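Local structure of hemerythrin HHE cation binding domain protein (Mycobacterium kansasii, 6TYJ) at residues I49-I53 with Y150-L155; H54-E58 with H114-E118; E58-Y63 with A76-H80; H80-Q86 with V110-H114. The protein binds iron or zinc ions in a hemerythrin-like helical bundle, though its physiological role is not established. One frame throughout, in Å; residues are numbered along the deposited sequence.

Overall arrangement
The chain is almost all helix, and the four contacts tie its long helices together. Helix 38-65 takes part in contacts 1, 2 and 3. Helix 70-91 serves contacts 3 and 4, and helix 100-121 serves contacts 2 and 4. Along the chain, contact 3 closes before contact 4 opens, contact 2 spans both, and contact 1 encloses them all. Contacts 2, 3 and 4 form the metal centre, with centres about 6 to 12 Å apart. Contacts 2 and 3 share Glu58, 3 and 4 share His80, and 2 and 4 share His114. Contact 1 lies about 14 to 17 Å from the others, centre to centre. There helix 133-161 packs on helix 38-65 just before the zinc ligand His54.

Contact 1: I49-I53 with Y150-L155; sequences IELDI and YRGSAL
Ile53 faces Tyr150 and Ile49 faces Ala154 where the two helix segments pass 9.2 Å apart, their N-to-C directions 128° from each other. The polar link is Glu50 with Arg151. The arginine comes side-on: NE reaches Glu50 OE2 at 2.9 Å and NH2 reaches Glu50 OE1 at 2.9 Å. Both bonds are nearly straight. Each carboxylate oxygen uses its syn lone pair, and the two flat groups are 18° from coplanar. His19 also hydrogen-bonds to Glu50 OE1. Ile53 lies against one face of the guanidinium. Its CG1 sits between the backbone N and carbonyl carbon (chi1 71°), which carries CD1 over that face, offset toward the rim, 3.7 Å from Arg151 NH2. The other branch, CG2, meets Tyr150 CB at 3.6 Å. Ala154 CB packs against Asp52 OD2 at 3.4 Å, while Asp52 OD1 makes a salt bridge with Arg56. The aliphatic part of Arg151 runs across Ile49. Leu166 of helix 163-168 touches Ile49, Asp52 and Ala154. The two-bond grip should fix the rotation of the guanidinium, and Ile53 supports it from one face. The salt bridge joins helix 133-161 to helix 38-65 beside an apolar patch.

Contact 2: H54-E58 with H114-E118; sequences HFRIE and HADEE. With ZN (zinc ion), chain B.
His54 comes first along helix 38-65 and meets His114 at the metal. Its CG is anti to the backbone N (chi1 -173°), and this sends NE2 inward to bind the zinc ion at 2.1 Å. His114 NE2 binds the same zinc from the other helix at 2.1 Å. The two rings meet rim to rim, with planes almost perpendicular. On its far side His54 ND1 hydrogen-bonds to His19, a second-shell residue that probably helps to orient the ring. Phe55 follows and points an edge at the face of His114, with Phe55 CE1 3.9 Å from His114 CE1. Glu58, one turn on, reaches the zinc through OE2 at 1.9 Å, and its OE1 is a ligand of a further zinc, whose other residues are His80 and His114. Glu118 OE2 binds the first zinc at 2.2 Å. Glu118 OE1 lies 2.7 Å from Glu58 OE2, two acceptors held close, presumably because the metal offsets their charge. His20 supplies the fifth ligand. The two helices run roughly parallel, at 25°, with axes 14.0 Å apart, so four side chains bridge the gap through the metal. Helix 12-32 flanks it with His20 and Leu16, and helix 70-91 sets Val83 against Phe55 and His114.

Contact 3: E58-Y63 with A76-H80; sequences EDDLYY and AHAEH. With ZN (zinc ion), chain D; ZN (zinc ion), chain B.
Tyr63 lays one face of its ring over Ala76 CB, a CH-pi contact with the methyl carbon 3.9 Å from the ring centroid. Glu58 CB covers part of the opposite face. The edge of the same ring points at the face of His77, making a T-shaped pair with planes at 80°. Water 3 links Tyr63 OH to Ala76 O. Asp59 and His80 come from opposite directions to hold a zinc ion. Asp59 OD2 binds it at 2.0 Å and His80 ND1 at 2.2 Å, and waters 2 and 4 complete four ligands. Asp59 OD1 is a longer 2.7 Å from the zinc. It also stays close to the His77 ring, with Asp59 OD1 3.0 Å from His77 CD2. At its other nitrogen His80 turns toward Glu58, with Glu58 OE1 2.8 Å from His80 NE2 and the carboxylate almost in the ring plane. Both atoms are ligands of another zinc. Helix 38-65 widens here into a pi-type turn, in which Tyr63 N bonds to Glu58 O at 2.8 Å. His80 thus offers both ring nitrogens to metals. The two water ligands on the zinc of Asp59 and His80 suggest an outer site less enclosed by protein than that of Glu58 OE2.

Contact 4: H80-Q86 with V110-H114; sequences HRQVIDQ and VLEAH. With ZN (zinc ion), chain D; ZN (zinc ion), chain B.
His80 meets metal at both ring nitrogens: ND1 binds a zinc ion at 2.2 Å, while NE2 serves another zinc and faces His114. His80 NE2 lies 3.8 Å from His114 CE1. It approaches the His114 ring obliquely, with the planes at 47°, so the pair is neither stacked nor T-shaped. The two helices are antiparallel neighbours of the hemerythrin-like bundle. Their short segments run at 161° to each other with axes 9.3 Å apart. His80 ND1 binds the zinc of Asp59 and His114 NE2 that of Glu118. Both histidines, with Glu58, also belong to a third zinc site, which His80 meets through NE2. The ring edge of His80 is turned to His114. Phe55 from helix 38-65 stacks on His80. Beyond the metals the contact is apolar. Val83 carries it. Its CG1, opposite the backbone N (chi1 174°), extends to Leu111 CD1 at 3.9 Å. Its CG2 takes the other side, 3.9 Å from Val110 CG1 and 4.1 Å from His114 CB. Val83 thus touches the CB of a metal ligand. Phe107, a turn earlier on helix 100-121, adds to the packing on Val83. Val110 reaches further along helix 70-91. Its CG2 lies 4.0 Å from Gln86 CG, where the glutamine chain bends at chi2. Gln82 marks the more exposed border of the contact. There Val110 CG1 rests 3.8 Å from Gln82 O.

Contact 1: I49-I53 with Y150-L155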
loop_
_atom_site.group_PDB
_atom_site.type_symbol
_atom_site.label_atom_id
_atom_site.label_comp_id
_atom_site.label_asym_id
_atom_site.label_seq_id
_atom_site.Cartn_x
_atom_site.Cartn_y
_atom_site.Cartn_z
ATOM N N ILE A 49 8.299 2.300 -0.795
ATOM C CA ILE A 49 8.303 2.654 0.631
ATOM C C ILE A 49 6.876 2.815 1.142
ATOM O O ILE A 49 6.486 2.233 2.173
ATOM C CB ILE A 49 9.133 3.933 0.852
ATOM C CG1 ILE A 49 10.620 3.658 0.576
ATOM C CG2 ILE A 49 8.883 4.525 2.247
ATOM C CD1 ILE A 49 11.463 4.896 0.496
ATOM N N GLU A 50 6.066 3.616 0.438
ATOM C CA GLU A 50 4.705 3.868 0.891
ATOM C C GLU A 50 3.878 2.595 0.853
ATOM O O GLU A 50 3.050 2.367 1.736
ATOM C CB GLU A 50 4.050 4.982 0.041
ATOM C CG GLU A 50 4.769 6.333 0.188
ATOM C CD GLU A 50 4.988 6.744 1.631
ATOM O OE1 GLU A 50 4.009 6.772 2.405
ATOM O OE2 GLU A 50 6.144 7.075 1.976
ATOM N N LEU A 51 4.098 1.742 -0.152
ATOM C CA LEU A 51 3.352 0.490 -0.237
ATOM C C LEU A 51 3.694 -0.426 0.931
ATOM O O LEU A 51 2.798 -0.998 1.558
ATOM C CB LEU A 51 3.632 -0.209 -1.572
ATOM C CG LEU A 51 3.006 -1.587 -1.810
ATOM C CD1 LEU A 51 1.521 -1.580 -1.474
ATOM C CD2 LEU A 51 3.228 -2.062 -3.254
ATOM N N ASP A 52 4.990 -0.591 1.211
ATOM C CA ASP A 52 5.450 -1.370 2.367
ATOM C C ASP A 52 4.719 -0.955 3.630
ATOM O O ASP A 52 4.131 -1.794 4.333
ATOM C CB ASP A 52 6.964 -1.172 2.528
ATOM C CG ASP A 52 7.554 -1.922 3.705
ATOM O OD1 ASP A 52 6.980 -2.933 4.129
ATOM O OD2 ASP A 52 8.604 -1.490 4.201
ATOM N N ILE A 53 4.722 0.339 3.932
ATOM C CA ILE A 53 4.155 0.739 5.216
ATOM C C ILE A 53 2.634 0.678 5.196
ATOM O O ILE A 53 1.999 0.456 6.249
ATOM C CB ILE A 53 4.673 2.114 5.644
ATOM C CG1 ILE A 53 4.100 3.229 4.803
ATOM C CG2 ILE A 53 6.198 2.161 5.555
ATOM C CD1 ILE A 53 4.875 4.554 5.064
ATOM N N TYR A 150 7.121 2.906 10.687
ATOM C CA TYR A 150 7.370 1.972 9.595
ATOM C C TYR A 150 8.089 2.652 8.432
ATOM O O TYR A 150 8.905 2.027 7.743
ATOM C CB TYR A 150 6.056 1.369 9.093
ATOM C CG TYR A 150 5.397 0.368 10.013
ATOM C CD1 TYR A 150 6.076 -0.196 11.070
ATOM C CD2 TYR A 150 4.096 -0.052 9.749
ATOM C CE1 TYR A 150 5.457 -1.126 11.899
ATOM C CE2 TYR A 150 3.470 -0.980 10.551
ATOM C CZ TYR A 150 4.156 -1.502 11.627
ATOM O OH TYR A 150 3.529 -2.422 12.461
ATOM N N ARG A 151 7.810 3.928 8.189
ATOM C CA ARG A 151 8.555 4.594 7.129
ATOM C C ARG A 151 10.032 4.703 7.487
ATOM O O ARG A 151 10.897 4.527 6.625
ATOM C CB ARG A 151 7.957 5.967 6.820
ATOM C CG ARG A 151 8.568 6.553 5.546
ATOM C CD ARG A 151 7.963 7.901 5.143
ATOM N NE ARG A 151 6.573 7.844 4.698
ATOM C CZ ARG A 151 5.523 8.238 5.411
ATOM N NH1 ARG A 151 5.679 8.718 6.653
ATOM N NH2 ARG A 151 4.310 8.159 4.882
ATOM N N GLY A 152 10.335 4.963 8.762
ATOM C CA GLY A 152 11.727 4.981 9.191
ATOM C C GLY A 152 12.426 3.659 8.943
ATOM O O GLY A 152 13.547 3.624 8.436
ATOM N N SER A 153 11.782 2.547 9.326
ATOM C CA SER A 153 12.437 1.260 9.117
ATOM C C SER A 153 12.481 0.879 7.641
ATOM O O SER A 153 13.465 0.268 7.205
ATOM C CB SER A 153 11.769 0.170 9.969
ATOM O OG SER A 153 10.385 0.063 9.712
ATOM N N ALA A 154 11.466 1.254 6.856
ATOM C CA ALA A 154 11.498 0.996 5.421
ATOM C C ALA A 154 12.671 1.725 4.780
ATOM O O ALA A 154 13.423 1.147 3.984
ATOM C CB ALA A 154 10.154 1.414 4.823
ATOM N N LEU A 155 12.869 2.994 5.154
ATOM C CA LEU A 155 13.991 3.769 4.618
ATOM C C LEU A 155 15.319 3.157 5.027
ATOM O O LEU A 155 16.245 3.061 4.213
ATOM C CB LEU A 155 13.924 5.207 5.122
ATOM C CG LEU A 155 12.806 6.032 4.512
ATOM C CD1 LEU A 155 12.706 7.333 5.270
ATOM C CD2 LEU A 155 13.159 6.260 3.067
#

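Contact 2: H54-E58 with H114-E118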
loop_
_atom_site.group_PDB
_atom_site.type_symbol
_atom_site.label_atom_id
_atom_site.label_comp_id
_atom_site.label_asym_id
_atom_site.label_seq_id
_atom_site.Cartn_x
_atom_site.Cartn_y
_atom_site.Cartn_z
ATOM N N HIS A 54 2.029 0.840 4.017
ATOM C CA HIS A 54 0.583 0.786 3.903
ATOM C C HIS A 54 0.047 -0.598 4.224
ATOM O O HIS A 54 -0.884 -0.740 5.041
ATOM C CB HIS A 54 0.180 1.171 2.490
ATOM C CG HIS A 54 -1.291 1.303 2.318
ATOM N ND1 HIS A 54 -1.981 2.422 2.709
ATOM C CD2 HIS A 54 -2.205 0.459 1.785
ATOM C CE1 HIS A 54 -3.264 2.270 2.425
ATOM N NE2 HIS A 54 -3.422 1.081 1.873
ATOM N N PHE A 55 0.625 -1.633 3.598
ATOM C CA PHE A 55 0.167 -2.990 3.875
ATOM C C PHE A 55 0.430 -3.365 5.321
ATOM O O PHE A 55 -0.365 -4.101 5.912
ATOM C CB PHE A 55 0.814 -3.999 2.923
ATOM C CG PHE A 55 0.186 -4.014 1.555
ATOM C CD1 PHE A 55 -0.773 -3.074 1.207
ATOM C CD2 PHE A 55 0.533 -4.994 0.638
ATOM C CE1 PHE A 55 -1.366 -3.082 -0.062
ATOM C CE2 PHE A 55 -0.045 -5.011 -0.616
ATOM C CZ PHE A 55 -1.003 -4.055 -0.964
ATOM N N ARG A 56 1.523 -2.863 5.910
ATOM C CA ARG A 56 1.813 -3.200 7.308
ATOM C C ARG A 56 0.808 -2.564 8.253
ATOM O O ARG A 56 0.355 -3.224 9.207
ATOM C CB ARG A 56 3.227 -2.764 7.672
ATOM C CG ARG A 56 4.310 -3.657 7.109
ATOM C CD ARG A 56 5.663 -3.276 7.670
ATOM N NE ARG A 56 6.723 -3.892 6.890
ATOM C CZ ARG A 56 7.321 -5.027 7.218
ATOM N NH1 ARG A 56 6.966 -5.665 8.323
ATOM N NH2 ARG A 56 8.284 -5.513 6.451
ATOM N N ILE A 57 0.477 -1.277 8.056
ATOM C CA ILE A 57 -0.510 -0.725 8.976
ATOM C C ILE A 57 -1.862 -1.389 8.777
ATOM O O ILE A 57 -2.586 -1.589 9.777
ATOM C CB ILE A 57 -0.618 0.814 8.923
ATOM C CG1 ILE A 57 -1.224 1.322 7.621
ATOM C CG2 ILE A 57 0.739 1.469 9.203
ATOM C CD1 ILE A 57 -1.502 2.814 7.692
ATOM N N GLU A 58 -2.208 -1.806 7.553
ATOM C CA GLU A 58 -3.451 -2.542 7.351
ATOM C C GLU A 58 -3.384 -3.890 8.075
ATOM O O GLU A 58 -4.291 -4.235 8.853
ATOM C CB GLU A 58 -3.750 -2.660 5.832
ATOM C CG GLU A 58 -4.305 -1.369 5.261
ATOM C CD GLU A 58 -4.527 -1.442 3.790
ATOM O OE1 GLU A 58 -4.002 -2.342 3.151
ATOM O OE2 GLU A 58 -5.235 -0.547 3.302
ATOM N N HIS A 114 -6.812 -2.623 -5.381
ATOM C CA HIS A 114 -6.733 -2.800 -3.929
ATOM C C HIS A 114 -7.566 -1.747 -3.227
ATOM O O HIS A 114 -8.451 -2.059 -2.406
ATOM C CB HIS A 114 -5.283 -2.701 -3.434
ATOM C CG HIS A 114 -5.167 -2.267 -1.986
ATOM N ND1 HIS A 114 -5.371 -3.126 -0.930
ATOM C CD2 HIS A 114 -4.897 -1.054 -1.434
ATOM C CE1 HIS A 114 -5.245 -2.459 0.204
ATOM N NE2 HIS A 114 -4.936 -1.208 -0.066
ATOM N N ALA A 115 -7.235 -0.485 -3.501
ATOM C CA ALA A 115 -7.857 0.649 -2.838
ATOM C C ALA A 115 -9.341 0.696 -3.118
ATOM O O ALA A 115 -10.145 0.859 -2.194
ATOM C CB ALA A 115 -7.180 1.945 -3.288
ATOM N N ASP A 116 -9.727 0.570 -4.397
ATOM C CA ASP A 116 -11.141 0.598 -4.753
ATOM C C ASP A 116 -11.921 -0.494 -4.026
ATOM O O ASP A 116 -13.022 -0.249 -3.514
ATOM C CB ASP A 116 -11.326 0.449 -6.274
ATOM C CG ASP A 116 -10.792 1.641 -7.067
ATOM O OD1 ASP A 116 -10.559 1.484 -8.292
ATOM O OD2 ASP A 116 -10.595 2.730 -6.481
ATOM N N GLU A 117 -11.385 -1.722 -3.998
ATOM C CA GLU A 117 -12.109 -2.808 -3.341
ATOM C C GLU A 117 -12.191 -2.568 -1.837
ATOM O O GLU A 117 -13.230 -2.815 -1.215
ATOM C CB GLU A 117 -11.440 -4.160 -3.622
ATOM C CG GLU A 117 -12.229 -5.400 -3.091
ATOM C CD GLU A 117 -11.838 -5.847 -1.668
ATOM O OE1 GLU A 117 -10.651 -5.720 -1.276
ATOM O OE2 GLU A 117 -12.728 -6.341 -0.938
ATOM N N GLU A 118 -11.109 -2.062 -1.250
ATOM C CA GLU A 118 -11.121 -1.760 0.174
ATOM C C GLU A 118 -12.100 -0.640 0.498
ATOM O O GLU A 118 -12.832 -0.711 1.492
ATOM C CB GLU A 118 -9.708 -1.382 0.611
ATOM C CG GLU A 118 -9.548 -1.289 2.122
ATOM C CD GLU A 118 -8.162 -0.845 2.506
ATOM O OE1 GLU A 118 -7.895 -0.813 3.742
ATOM O OE2 GLU A 118 -7.374 -0.535 1.573
HETATM ZN ZN ZN B . -5.278 0.160 1.508
#

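Contact 3: E58-Y63 with A76-H80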
loop_
_atom_site.group_PDB
_atom_site.type_symbol
_atom_site.label_atom_id
_atom_site.label_comp_id
_atom_site.label_asym_id
_atom_site.label_seq_id
_atom_site.Cartn_x
_atom_site.Cartn_y
_atom_site.Cartn_z
ATOM N N GLU A 58 -2.208 -1.806 7.553
ATOM C CA GLU A 58 -3.451 -2.542 7.351
ATOM C C GLU A 58 -3.384 -3.890 8.075
ATOM O O GLU A 58 -4.291 -4.235 8.853
ATOM C CB GLU A 58 -3.750 -2.660 5.832
ATOM C CG GLU A 58 -4.305 -1.369 5.261
ATOM C CD GLU A 58 -4.527 -1.442 3.790
ATOM O OE1 GLU A 58 -4.002 -2.342 3.151
ATOM O OE2 GLU A 58 -5.235 -0.547 3.302
ATOM N N ASP A 59 -2.284 -4.646 7.891
ATOM C CA ASP A 59 -2.216 -5.982 8.462
ATOM C C ASP A 59 -2.027 -5.954 9.977
ATOM O O ASP A 59 -2.502 -6.858 10.662
ATOM C CB ASP A 59 -1.062 -6.771 7.844
ATOM C CG ASP A 59 -1.352 -7.228 6.430
ATOM O OD1 ASP A 59 -2.552 -7.330 6.068
ATOM O OD2 ASP A 59 -0.378 -7.505 5.711
ATOM N N ASP A 60 -1.343 -4.932 10.502
ATOM C CA ASP A 60 -0.945 -4.938 11.915
ATOM C C ASP A 60 -1.927 -4.215 12.818
ATOM O O ASP A 60 -1.980 -4.518 14.029
ATOM C CB ASP A 60 0.427 -4.277 12.067
ATOM C CG ASP A 60 1.533 -5.017 11.318
ATOM O OD1 ASP A 60 1.317 -6.163 10.848
ATOM O OD2 ASP A 60 2.647 -4.467 11.246
ATOM N N LEU A 61 -2.682 -3.253 12.287
ATOM C CA LEU A 61 -3.577 -2.440 13.103
ATOM C C LEU A 61 -5.006 -2.446 12.576
ATOM O O LEU A 61 -5.942 -2.726 13.331
ATOM C CB LEU A 61 -3.052 -1.007 13.202
ATOM C CG LEU A 61 -1.812 -0.879 14.095
ATOM C CD1 LEU A 61 -1.122 0.464 14.007
ATOM C CD2 LEU A 61 -2.230 -1.144 15.529
ATOM N N TYR A 62 -5.208 -2.129 11.292
ATOM C CA TYR A 62 -6.577 -1.876 10.850
ATOM C C TYR A 62 -7.377 -3.167 10.685
ATOM O O TYR A 62 -8.488 -3.300 11.215
ATOM C CB TYR A 62 -6.548 -1.102 9.530
ATOM C CG TYR A 62 -7.939 -0.691 9.069
ATOM C CD1 TYR A 62 -8.675 0.233 9.796
ATOM C CD2 TYR A 62 -8.519 -1.247 7.927
ATOM C CE1 TYR A 62 -9.942 0.619 9.375
ATOM C CE2 TYR A 62 -9.810 -0.876 7.509
ATOM C CZ TYR A 62 -10.504 0.054 8.240
ATOM O OH TYR A 62 -11.768 0.459 7.860
ATOM N N TYR A 63 -6.855 -4.116 9.908
ATOM C CA TYR A 63 -7.606 -5.343 9.703
ATOM C C TYR A 63 -7.826 -6.119 11.009
ATOM O O TYR A 63 -8.914 -6.701 11.148
ATOM C CB TYR A 63 -6.913 -6.205 8.632
ATOM C CG TYR A 63 -6.999 -5.676 7.224
ATOM C CD1 TYR A 63 -8.001 -4.794 6.880
ATOM C CD2 TYR A 63 -6.075 -6.055 6.248
ATOM C CE1 TYR A 63 -8.112 -4.295 5.571
ATOM C CE2 TYR A 63 -6.183 -5.562 4.947
ATOM C CZ TYR A 63 -7.201 -4.673 4.634
ATOM O OH TYR A 63 -7.364 -4.152 3.353
ATOM N N ALA A 76 -9.401 -9.401 1.888
ATOM C CA ALA A 76 -8.457 -8.300 2.012
ATOM C C ALA A 76 -7.021 -8.792 1.965
ATOM O O ALA A 76 -6.174 -8.227 1.256
ATOM C CB ALA A 76 -8.700 -7.566 3.329
ATOM N N HIS A 77 -6.730 -9.842 2.732
ATOM C CA HIS A 77 -5.383 -10.388 2.764
ATOM C C HIS A 77 -5.012 -11.054 1.447
ATOM O O HIS A 77 -3.862 -10.953 0.999
ATOM C CB HIS A 77 -5.273 -11.380 3.896
ATOM C CG HIS A 77 -5.142 -10.724 5.232
ATOM N ND1 HIS A 77 -6.012 -10.969 6.274
ATOM C CD2 HIS A 77 -4.234 -9.837 5.701
ATOM C CE1 HIS A 77 -5.643 -10.261 7.330
ATOM N NE2 HIS A 77 -4.558 -9.579 7.016
ATOM N N ALA A 78 -5.957 -11.766 0.828
ATOM C CA ALA A 78 -5.687 -12.304 -0.506
ATOM C C ALA A 78 -5.440 -11.192 -1.524
ATOM O O ALA A 78 -4.614 -11.359 -2.424
ATOM C CB ALA A 78 -6.843 -13.206 -0.949
ATOM N N GLU A 79 -6.126 -10.045 -1.406
ATOM C CA GLU A 79 -5.846 -8.916 -2.305
ATOM C C GLU A 79 -4.434 -8.365 -2.096
ATOM O O GLU A 79 -3.797 -7.888 -3.039
ATOM C CB GLU A 79 -6.878 -7.801 -2.101
ATOM C CG GLU A 79 -8.269 -8.072 -2.665
ATOM C CD GLU A 79 -8.358 -7.821 -4.157
ATOM O OE1 GLU A 79 -9.355 -8.262 -4.782
ATOM O OE2 GLU A 79 -7.426 -7.187 -4.700
ATOM N N HIS A 80 -3.938 -8.368 -0.855
ATOM C CA HIS A 80 -2.537 -8.006 -0.670
ATOM C C HIS A 80 -1.632 -8.948 -1.447
ATOM O O HIS A 80 -0.680 -8.505 -2.101
ATOM C CB HIS A 80 -2.165 -8.052 0.800
ATOM C CG HIS A 80 -2.599 -6.854 1.577
ATOM N ND1 HIS A 80 -2.255 -6.688 2.901
ATOM C CD2 HIS A 80 -3.365 -5.788 1.251
ATOM C CE1 HIS A 80 -2.769 -5.556 3.349
ATOM N NE2 HIS A 80 -3.449 -4.993 2.372
HETATM ZN ZN ZN D . -1.019 -8.136 3.971
HETATM ZN ZN ZN B . -5.278 0.160 1.508
HETATM O O HOH W 1 -3.776 -8.933 10.011
HETATM O O HOH W 2 -1.746 -9.903 4.018
HETATM O O HOH W 3 -6.490 -5.293 1.062
HETATM O O HOH W 4 0.716 -8.233 2.985
#

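Contact 4: H80-Q86 with V110-H114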
loop_
_atom_site.group_PDB
_atom_site.type_symbol
_atom_site.label_atom_id
_atom_site.label_comp_id
_atom_site.label_asym_id
_atom_site.label_seq_id
_atom_site.Cartn_x
_atom_site.Cartn_y
_atom_site.Cartn_z
ATOM N N HIS A 80 -3.938 -8.368 -0.855
ATOM C CA HIS A 80 -2.537 -8.006 -0.670
ATOM C C HIS A 80 -1.632 -8.948 -1.447
ATOM O O HIS A 80 -0.680 -8.505 -2.101
ATOM C CB HIS A 80 -2.165 -8.052 0.800
ATOM C CG HIS A 80 -2.599 -6.854 1.577
ATOM N ND1 HIS A 80 -2.255 -6.688 2.901
ATOM C CD2 HIS A 80 -3.365 -5.788 1.251
ATOM C CE1 HIS A 80 -2.769 -5.556 3.349
ATOM N NE2 HIS A 80 -3.449 -4.993 2.372
ATOM N N ARG A 81 -1.914 -10.251 -1.392
ATOM C CA ARG A 81 -1.127 -11.212 -2.168
ATOM C C ARG A 81 -1.168 -10.886 -3.648
ATOM O O ARG A 81 -0.180 -11.078 -4.352
ATOM C CB ARG A 81 -1.640 -12.634 -1.969
ATOM C CG ARG A 81 -1.511 -13.121 -0.563
ATOM C CD ARG A 81 -1.601 -14.646 -0.480
ATOM N NE ARG A 81 -1.671 -15.049 0.914
ATOM C CZ ARG A 81 -0.601 -15.221 1.682
ATOM N NH1 ARG A 81 -0.745 -15.581 2.949
ATOM N NH2 ARG A 81 0.614 -15.035 1.173
ATOM N N GLN A 82 -2.333 -10.470 -4.142
ATOM C CA GLN A 82 -2.467 -10.098 -5.543
ATOM C C GLN A 82 -1.483 -8.994 -5.897
ATOM O O GLN A 82 -0.808 -9.030 -6.937
ATOM C CB GLN A 82 -3.893 -9.624 -5.829
ATOM C CG GLN A 82 -4.964 -10.734 -5.876
ATOM C CD GLN A 82 -4.754 -11.647 -7.076
ATOM O OE1 GLN A 82 -3.761 -12.381 -7.149
ATOM N NE2 GLN A 82 -5.667 -11.570 -8.066
ATOM N N VAL A 83 -1.424 -7.970 -5.055
ATOM C CA VAL A 83 -0.527 -6.854 -5.326
ATOM C C VAL A 83 0.930 -7.304 -5.252
ATOM O O VAL A 83 1.743 -6.961 -6.124
ATOM C CB VAL A 83 -0.836 -5.699 -4.360
ATOM C CG1 VAL A 83 0.178 -4.588 -4.531
ATOM C CG2 VAL A 83 -2.223 -5.174 -4.629
ATOM N N ILE A 84 1.291 -8.071 -4.209
ATOM C CA ILE A 84 2.686 -8.494 -4.050
ATOM C C ILE A 84 3.111 -9.417 -5.194
ATOM O O ILE A 84 4.222 -9.297 -5.726
ATOM C CB ILE A 84 2.887 -9.150 -2.664
ATOM C CG1 ILE A 84 2.694 -8.126 -1.540
ATOM C CG2 ILE A 84 4.267 -9.752 -2.566
ATOM C CD1 ILE A 84 2.600 -8.769 -0.156
ATOM N N ASP A 85 2.225 -10.327 -5.614
ATOM C CA ASP A 85 2.543 -11.233 -6.713
ATOM C C ASP A 85 2.752 -10.460 -8.004
ATOM O O ASP A 85 3.630 -10.800 -8.810
ATOM C CB ASP A 85 1.432 -12.269 -6.902
ATOM C CG ASP A 85 1.601 -13.479 -6.009
ATOM O OD1 ASP A 85 2.515 -13.468 -5.155
ATOM O OD2 ASP A 85 0.819 -14.445 -6.170
ATOM N N GLN A 86 1.934 -9.433 -8.237
ATOM C CA GLN A 86 2.099 -8.663 -9.466
ATOM C C GLN A 86 3.365 -7.824 -9.409
ATOM O O GLN A 86 4.013 -7.605 -10.432
ATOM C CB GLN A 86 0.883 -7.773 -9.704
ATOM C CG GLN A 86 0.817 -7.143 -11.086
ATOM C CD GLN A 86 0.578 -8.157 -12.204
ATOM O OE1 GLN A 86 -0.306 -9.020 -12.110
ATOM N NE2 GLN A 86 1.365 -8.056 -13.265
ATOM N N VAL A 110 -3.762 -3.470 -10.686
ATOM C CA VAL A 110 -3.975 -4.295 -9.503
ATOM C C VAL A 110 -3.890 -3.440 -8.245
ATOM O O VAL A 110 -4.681 -3.605 -7.310
ATOM C CB VAL A 110 -2.946 -5.440 -9.484
ATOM C CG1 VAL A 110 -3.071 -6.255 -8.227
ATOM C CG2 VAL A 110 -3.112 -6.331 -10.713
ATOM N N LEU A 111 -2.945 -2.503 -8.216
ATOM C CA LEU A 111 -2.787 -1.650 -7.044
ATOM C C LEU A 111 -4.016 -0.775 -6.839
ATOM O O LEU A 111 -4.560 -0.683 -5.727
ATOM C CB LEU A 111 -1.530 -0.800 -7.211
ATOM C CG LEU A 111 -1.050 -0.040 -5.969
ATOM C CD1 LEU A 111 -1.002 -0.910 -4.704
ATOM C CD2 LEU A 111 0.303 0.532 -6.292
ATOM N N GLU A 112 -4.465 -0.130 -7.912
ATOM C CA GLU A 112 -5.656 0.709 -7.857
ATOM C C GLU A 112 -6.878 -0.106 -7.457
ATOM O O GLU A 112 -7.751 0.398 -6.743
ATOM C CB GLU A 112 -5.867 1.394 -9.213
ATOM N N ALA A 113 -6.945 -1.370 -7.882
ATOM C CA ALA A 113 -8.050 -2.236 -7.475
ATOM C C ALA A 113 -8.006 -2.563 -5.988
ATOM O O ALA A 113 -9.061 -2.809 -5.394
ATOM C CB ALA A 113 -8.051 -3.530 -8.293
ATOM N N HIS A 114 -6.812 -2.623 -5.381
ATOM C CA HIS A 114 -6.733 -2.800 -3.929
ATOM C C HIS A 114 -7.566 -1.747 -3.227
ATOM O O HIS A 114 -8.451 -2.059 -2.406
ATOM C CB HIS A 114 -5.283 -2.701 -3.434
ATOM C CG HIS A 114 -5.167 -2.267 -1.986
ATOM N ND1 HIS A 114 -5.371 -3.126 -0.930
ATOM C CD2 HIS A 114 -4.897 -1.054 -1.434
ATOM C CE1 HIS A 114 -5.245 -2.459 0.204
ATOM N NE2 HIS A 114 -4.936 -1.208 -0.066
HETATM ZN ZN ZN D . -1.019 -8.136 3.971
HETATM ZN ZN ZN B . -5.278 0.160 1.508
HETATM O O HOH W 4 0.716 -8.233 2.985
HETATM O O HOH W 2 -1.746 -9.903 4.018
#